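Local coordinates for pyrophosphate phosphohydrolase (Thermus thermophilus, PDB 2PRD) that catalyses the magnesium-dependent hydrolysis of inorganic pyrophosphate to two phosphate ions and works as a homohexamer, at the interface of chains A and B and the interface of chains A and C. Numbering follows the deposited sequence. Chains: chain A/B/C, Pyrophosphate phosphohydrolase.

Contact 1: the interface of chains A and B. Residues chain A 125, 127-128; chain B 113-114, 117.
A:Pro125 sets the edge of its pyrrolidine ring down on one face of the B:His117 imidazole. Its CB does most of the touching: it stands 3.4 Å from CD2 of B:His117, above the ring plane and shifted from the centre toward the rim, in a CH-pi contact. CG of the same proline lies over the NE2 rim, 3.6 Å from NE2 of B:His117 and close to CE1, so both methylenes sit toward that side of the ring.

Beside this pair the backbones come together. A:Gly127 has no side chain to hold the chains apart, and its CA packs 3.9 Å from CA of B:Arg114 and 3.4 Å from the carbonyl O of B:Gln113. No nitrogen or oxygen of one chain bonds directly to the other here; the polar link runs through a water. That water lies 3.0 Å from the amide N of A:Gly127 and equally far from the B:Gln113 carbonyl O, joining an amide in the first turn of a helix to a carbonyl of a 3-10 turn. CG2 of A:Val128 faces the B:Arg114 carbonyl O more loosely, at 4.4 Å.

Behind the first shell, chi1 of B:His117 (58°) tucks CG between its own backbone N and carbonyl carbon, and chi2 of 105° turns the ring broadside to the proline. NE2 of B:His117 makes a weak hydrogen bond, 2.9 Å, to the carbonyl O of B:Arg114, which may help a little to fix the ring. The B:Arg114 side chain runs extended from CG to NE; its CG passes near the carbonyl O of A:Gly127.

The interface is two-fold symmetric, so the patch recurs with the chains exchanged. In the fold, the A side is the loop residue leading into helix 126-138 and that helix's first turn, and it meets 3-10 helix 113-115 of B and the loop after it.

Contact 2: the interface of chains A and C. Residues chain A 78-80, 82-84; chain C 28, 30, 39, 41.
Strand-edge pairing joins chains A and C here: the start of strand 84-97 in A lies against strand 38-44 of C, continuing strand hydrogen bonding from one subunit into the next and so tying A to C in the homohexamer. The amide N of A:Val84 gives a hydrogen bond to the carbonyl O of C:Ile39 (2.9 Å), and the carbonyl O of A:Val84 takes one from the amide N of C:Leu41 (2.8 Å), so one residue of A is gripped by two of C.

Next to this pairing, A:Val83 comes over one face of the C:Tyr30 ring at its CE1 rim, CG1 above the ring and CG2 lower and beside it, 4.0 Å from CE1. A:Val83 also sets CG1 against CG2 of C:Ile39, 3.8 Å away. CG of C:Tyr30 lies beside its backbone N, anti to the carbonyl carbon (chi1 -65°), which sends the phenol toward A:Leu79, whose CA is 3.6 Å from OH.

CD2 of A:Leu79 lies 3.6 Å from ND2 of C:Asn28, the two side chains crossing nearly perpendicularly. One water, at the edge of the C:Tyr30 ring and in its plane, lies 2.6 Å from the phenolic OH and 3.1 Å from the carbonyl O of A:Pro78. The C:Asn28 amide does not bond that carbonyl directly; its N-H is aimed at this water, nearly straight at 166°. A phenylalanine in place of C:Tyr30 would probably leave the water without its phenolic partner, held less firmly between C:Asn28 and A:Pro78. A second water bridges the carbonyl O of A:Gly82 and the amide N of C:Ile39, whose N-H points almost straight at it (174°).

Contact 1: the interface of chains A and B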
# COMPACT_ATOMS: atom_id res chain seq x y z
N PRO A 125 4.74 -19.17 -16.78
CA PRO A 125 4.13 -20.32 -16.10
C PRO A 125 2.68 -20.47 -16.52
O PRO A 125 2.00 -19.42 -16.69
CB PRO A 125 4.30 -20.01 -14.64
CG PRO A 125 5.09 -18.78 -14.49
CD PRO A 125 5.38 -18.22 -15.87
N GLY A 127 0.11 -21.11 -14.76
CA GLY A 127 -0.81 -20.60 -13.72
C GLY A 127 -1.05 -19.12 -14.02
O GLY A 127 -2.11 -18.56 -13.74
N VAL A 128 -0.03 -18.52 -14.57
CA VAL A 128 -0.03 -17.12 -14.98
C VAL A 128 -0.78 -16.93 -16.28
O VAL A 128 -1.66 -16.05 -16.40
CB VAL A 128 1.40 -16.54 -15.08
CG1 VAL A 128 1.31 -15.10 -15.54
CG2 VAL A 128 2.11 -16.67 -13.76
N GLN B 113 -1.84 -21.81 -7.75
CA GLN B 113 -1.60 -22.33 -9.10
C GLN B 113 -0.55 -21.59 -9.88
O GLN B 113 0.04 -22.18 -10.82
CB GLN B 113 -2.91 -22.33 -9.92
CG GLN B 113 -3.89 -23.30 -9.24
CD GLN B 113 -5.17 -23.44 -10.05
OE1 GLN B 113 -5.04 -23.58 -11.27
NE2 GLN B 113 -6.35 -23.42 -9.44
N ARG B 114 -0.29 -20.34 -9.53
CA ARG B 114 0.74 -19.58 -10.25
C ARG B 114 2.11 -20.13 -9.96
O ARG B 114 3.06 -19.72 -10.69
CB ARG B 114 0.72 -18.11 -9.80
CG ARG B 114 -0.52 -17.34 -10.19
CD ARG B 114 -0.49 -15.96 -9.52
NE ARG B 114 -1.83 -15.41 -9.50
CZ ARG B 114 -2.81 -15.66 -8.65
NH1 ARG B 114 -2.80 -16.47 -7.61
NH2 ARG B 114 -3.93 -14.99 -8.92
N HIS B 117 4.60 -24.68 -11.00
CA HIS B 117 5.76 -24.99 -11.83
C HIS B 117 7.11 -25.04 -11.12
O HIS B 117 8.11 -25.53 -11.69
CB HIS B 117 5.79 -23.94 -12.96
CG HIS B 117 5.87 -22.54 -12.41
ND1 HIS B 117 7.09 -21.87 -12.47
CD2 HIS B 117 4.98 -21.74 -11.77
CE1 HIS B 117 6.95 -20.68 -11.90
NE2 HIS B 117 5.69 -20.59 -11.46
O HOH W 1 2.15 -22.30 -12.88

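Contact 2: the interface of chains A and C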
# COMPACT_ATOMS: atom_id res chain seq x y z
N PRO A 78 4.80 -3.08 -9.92
CA PRO A 78 3.91 -2.38 -10.87
C PRO A 78 4.54 -1.07 -11.27
O PRO A 78 5.25 -0.43 -10.46
CB PRO A 78 2.61 -2.19 -10.08
CG PRO A 78 2.68 -3.26 -9.00
CD PRO A 78 4.17 -3.36 -8.62
N LEU A 79 4.30 -0.68 -12.51
CA LEU A 79 4.86 0.58 -13.05
C LEU A 79 3.87 1.68 -12.90
O LEU A 79 2.88 1.50 -12.13
CB LEU A 79 5.31 0.25 -14.49
CG LEU A 79 6.29 -0.94 -14.56
CD1 LEU A 79 6.34 -1.55 -15.95
CD2 LEU A 79 7.70 -0.44 -14.18
N LEU A 80 4.09 2.82 -13.50
CA LEU A 80 3.13 3.96 -13.35
C LEU A 80 2.68 4.41 -14.72
O LEU A 80 3.44 4.19 -15.69
CB LEU A 80 3.93 5.10 -12.72
CG LEU A 80 4.09 5.13 -11.21
CD1 LEU A 80 5.13 6.14 -10.77
CD2 LEU A 80 2.76 5.47 -10.56
N GLY A 82 2.20 6.41 -17.97
CA GLY A 82 3.04 7.39 -18.66
C GLY A 82 4.51 7.20 -18.65
O GLY A 82 5.21 8.08 -19.23
N VAL A 83 5.03 6.16 -18.04
CA VAL A 83 6.48 5.92 -18.06
C VAL A 83 6.77 5.00 -19.25
O VAL A 83 5.88 4.27 -19.70
CB VAL A 83 7.03 5.32 -16.76
CG1 VAL A 83 6.48 6.04 -15.53
CG2 VAL A 83 6.73 3.86 -16.65
N VAL A 84 8.00 5.13 -19.76
CA VAL A 84 8.45 4.33 -20.90
C VAL A 84 9.33 3.21 -20.45
O VAL A 84 10.25 3.48 -19.66
CB VAL A 84 9.23 5.23 -21.89
CG1 VAL A 84 9.72 4.35 -23.03
CG2 VAL A 84 8.34 6.33 -22.47
N ASN C 28 12.03 0.53 -8.30
CA ASN C 28 11.90 0.86 -9.73
C ASN C 28 12.74 2.11 -9.98
O ASN C 28 12.43 3.23 -9.58
CB ASN C 28 10.47 1.03 -10.20
CG ASN C 28 9.74 -0.23 -10.56
OD1 ASN C 28 10.27 -1.29 -10.89
ND2 ASN C 28 8.41 -0.11 -10.62
N TYR C 30 13.67 4.80 -11.98
CA TYR C 30 13.23 5.65 -13.07
C TYR C 30 14.22 6.80 -13.29
O TYR C 30 14.94 7.18 -12.38
CB TYR C 30 11.90 6.37 -12.73
CG TYR C 30 10.73 5.46 -12.55
CD1 TYR C 30 10.28 4.72 -13.65
CD2 TYR C 30 10.05 5.35 -11.34
CE1 TYR C 30 9.18 3.88 -13.52
CE2 TYR C 30 9.01 4.45 -11.18
CZ TYR C 30 8.59 3.74 -12.29
OH TYR C 30 7.48 2.92 -12.19
N ILE C 39 9.54 10.12 -18.44
CA ILE C 39 10.25 9.31 -17.39
C ILE C 39 10.37 7.91 -17.97
O ILE C 39 9.38 7.40 -18.48
CB ILE C 39 9.53 9.38 -16.05
CG1 ILE C 39 10.21 10.45 -15.19
CG2 ILE C 39 9.64 8.08 -15.25
CD1 ILE C 39 9.69 11.82 -15.13
N LEU C 41 12.05 3.83 -17.50
CA LEU C 41 12.56 2.94 -16.43
C LEU C 41 13.97 2.56 -16.85
O LEU C 41 14.14 1.97 -17.91
CB LEU C 41 11.72 1.70 -16.29
CG LEU C 41 12.34 0.72 -15.26
CD1 LEU C 41 11.65 1.08 -13.93
CD2 LEU C 41 12.12 -0.69 -15.70
O HOH W 2 6.50 2.38 -9.82
O HOH W 3 6.64 10.36 -18.49

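The C-alpha centres of contact 1 and contact 2 lie about 26 Å apart, and they share no residue or secondary-structure element. Chain A uses the start of helix 126-138 in contact 1, and the segment leading into strand 84-97 with that strand's beginning in contact 2, so it meets B and C through separate surfaces and can hold both neighbours at once. The two junctions also differ in symmetry, an exact two-fold relating the partners only in contact 1. Repeated in every subunit, such unlike junctions are likely to act together in closing the homohexamer.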